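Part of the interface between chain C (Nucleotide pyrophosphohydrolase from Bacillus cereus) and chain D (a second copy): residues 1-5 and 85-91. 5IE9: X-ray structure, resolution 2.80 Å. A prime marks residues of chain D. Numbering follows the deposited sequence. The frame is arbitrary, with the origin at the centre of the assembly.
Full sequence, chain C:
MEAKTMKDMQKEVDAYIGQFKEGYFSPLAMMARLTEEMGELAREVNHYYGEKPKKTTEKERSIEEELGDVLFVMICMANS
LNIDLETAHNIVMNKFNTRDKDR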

# COMPACT_ATOMS: atom_id res chain seq x y z
N MET C 1 33.56 1.59 2.95
CA MET C 1 32.51 2.51 3.47
C MET C 1 32.95 3.98 3.37
O MET C 1 34.05 4.32 3.82
CB MET C 1 32.14 2.14 4.91
N GLU C 2 32.09 4.82 2.78
CA GLU C 2 32.36 6.26 2.58
C GLU C 2 32.57 7.09 3.87
O GLU C 2 33.63 7.71 4.01
CB GLU C 2 31.34 6.90 1.63
N ALA C 3 31.61 7.14 4.81
CA ALA C 3 30.27 6.51 4.78
C ALA C 3 29.24 7.50 5.30
O ALA C 3 29.44 8.13 6.34
CB ALA C 3 30.24 5.24 5.62
N LYS C 4 28.12 7.61 4.57
CA LYS C 4 27.08 8.59 4.87
C LYS C 4 26.23 8.19 6.06
O LYS C 4 25.75 7.05 6.16
CB LYS C 4 26.18 8.82 3.66
CG LYS C 4 26.79 9.72 2.60
CD LYS C 4 25.72 10.23 1.65
CE LYS C 4 26.35 10.86 0.43
NZ LYS C 4 25.31 11.23 -0.56
N THR C 5 26.04 9.15 6.97
CA THR C 5 25.12 8.99 8.10
C THR C 5 23.68 9.23 7.65
O THR C 5 23.46 9.95 6.68
CB THR C 5 25.43 9.97 9.25
OG1 THR C 5 25.37 11.31 8.75
CG2 THR C 5 26.80 9.70 9.87
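Chain D 85-91: LETAHNI

Residues 85-91 of chain D form a helix that continues later in the chain. Residues 1-5 of chain C meet it as a segment with no regular helix or strand. The two stretches bury about 215 Å² between them, both sides summed. Most of that area belongs to Glu86′ and Lys4, with Asn90′ next.

The helix is regular. His89′ N bonds to Leu85′ O at 2.9 Å, Asn90′ N to Glu86′ O at 3.0 Å, and Ile91′ N to Thr87′ O at 3.0 Å. Glu86′ and Asn90′ are therefore one turn apart and lie on the same side of the helix. His89′ also points its CA-to-CB bond toward chain C. Leu85′, Thr87′, Ala88′ and Ile91′ make no contact with this stretch.

On chain C, the peptide bond before Ala3 is cis. Ala3 and Lys4 then have extended backbone angles, with phi/psi of -137/134° and -76/132°. The CA-to-CB bond of Thr5 points away from the chain D stretch, and Thr5 occupies the N-cap position before a helix; its side chain caps a backbone N just past the stretch.

The backbones come nearest at Lys4 and Glu86′, where the CA atoms are 7.0 Å apart. This spacing leaves room for the side chain of Glu86′ between the helix and the chain C backbone. Its chi1 and chi2 are both t, so the side chain is extended and its carboxylate reaches that backbone. Lys4 N donates a hydrogen bond to Glu86′ OE2 at 3.0 Å. The N-H...acceptor angle is 163°, so the bond is nearly straight. The contact thus uses a main-chain donor of Lys4 and a side-chain acceptor of Glu86′.

The same carboxylate oxygen has carbon neighbours along chain C. Glu86′ OE2 lies 3.5 Å from Lys4 CB, 3.6 Å from Glu2 CB and 3.8 Å from Ala3 CA. The other oxygen, Glu86′ OE1, is 4.2 Å from Ala3 CB and is hydrogen-bonded elsewhere in the structure. Glu2 is modelled only as far as CB, so the position of its carboxylate is unknown. Met1 likewise stops at CB and stays out of contact.

Lys4 makes its second bond through its side chain. Chi1 is m and the three following angles are t, giving a long, extended arm. This arm runs past Glu86′ and carries the amino group one helical turn further, to Asn90′. Lys4 NZ donates a hydrogen bond to Asn90′ OD1 at 2.9 Å. Lys4 NZ is also hydrogen-bonded elsewhere in the structure. It lies at the edge of the His89′ ring, near the ring plane, with Lys4 NZ to His89′ ND1 at 4.4 Å. This is a loose packing contact.

Lys4 is thus held at two points: its backbone N on Glu86′ and its NZ on Asn90′. The side chain of Lys4 follows the helix from one residue to the other, in the direction of increasing chain D numbering.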

# COMPACT_ATOMS: atom_id res chain seq x y z
N LEU D 85 21.50 0.43 0.91
CA LEU D 85 20.60 1.59 0.81
C LEU D 85 21.29 2.97 0.69
O LEU D 85 20.65 3.94 0.30
CB LEU D 85 19.58 1.60 1.96
CG LEU D 85 18.46 0.55 2.00
CD1 LEU D 85 17.67 0.69 3.29
CD2 LEU D 85 17.51 0.61 0.81
N GLU D 86 22.58 3.05 1.02
CA GLU D 86 23.37 4.25 0.74
C GLU D 86 23.55 4.40 -0.77
O GLU D 86 23.35 5.50 -1.30
CB GLU D 86 24.73 4.19 1.46
CG GLU D 86 25.57 5.46 1.36
CD GLU D 86 26.92 5.35 2.08
OE1 GLU D 86 27.14 4.39 2.85
OE2 GLU D 86 27.77 6.25 1.87
N THR D 87 23.91 3.31 -1.45
CA THR D 87 23.99 3.27 -2.92
C THR D 87 22.63 3.60 -3.54
O THR D 87 22.56 4.38 -4.49
CB THR D 87 24.51 1.91 -3.45
OG1 THR D 87 25.69 1.53 -2.74
CG2 THR D 87 24.86 1.98 -4.94
N ALA D 88 21.56 3.03 -2.98
CA ALA D 88 20.19 3.31 -3.43
C ALA D 88 19.87 4.80 -3.36
O ALA D 88 19.44 5.38 -4.35
CB ALA D 88 19.18 2.49 -2.64
N HIS D 89 20.10 5.40 -2.19
CA HIS D 89 19.88 6.83 -1.95
C HIS D 89 20.68 7.71 -2.91
O HIS D 89 20.16 8.69 -3.44
CB HIS D 89 20.21 7.17 -0.49
CG HIS D 89 20.18 8.64 -0.18
ND1 HIS D 89 21.30 9.44 -0.25
CD2 HIS D 89 19.16 9.44 0.22
CE1 HIS D 89 20.97 10.68 0.08
NE2 HIS D 89 19.68 10.70 0.37
N ASN D 90 21.94 7.33 -3.14
CA ASN D 90 22.85 8.02 -4.06
C ASN D 90 22.37 8.04 -5.50
O ASN D 90 22.48 9.07 -6.17
CB ASN D 90 24.27 7.43 -4.00
CG ASN D 90 25.05 7.87 -2.76
OD1 ASN D 90 24.72 8.87 -2.11
ND2 ASN D 90 26.12 7.14 -2.44
N ILE D 91 21.82 6.92 -5.97
CA ILE D 91 21.40 6.82 -7.38
C ILE D 91 20.06 7.51 -7.66
O ILE D 91 19.75 7.83 -8.81
CB ILE D 91 21.52 5.39 -8.00
CG1 ILE D 91 20.44 4.44 -7.50
CG2 ILE D 91 22.93 4.82 -7.78
CD1 ILE D 91 20.22 3.24 -8.41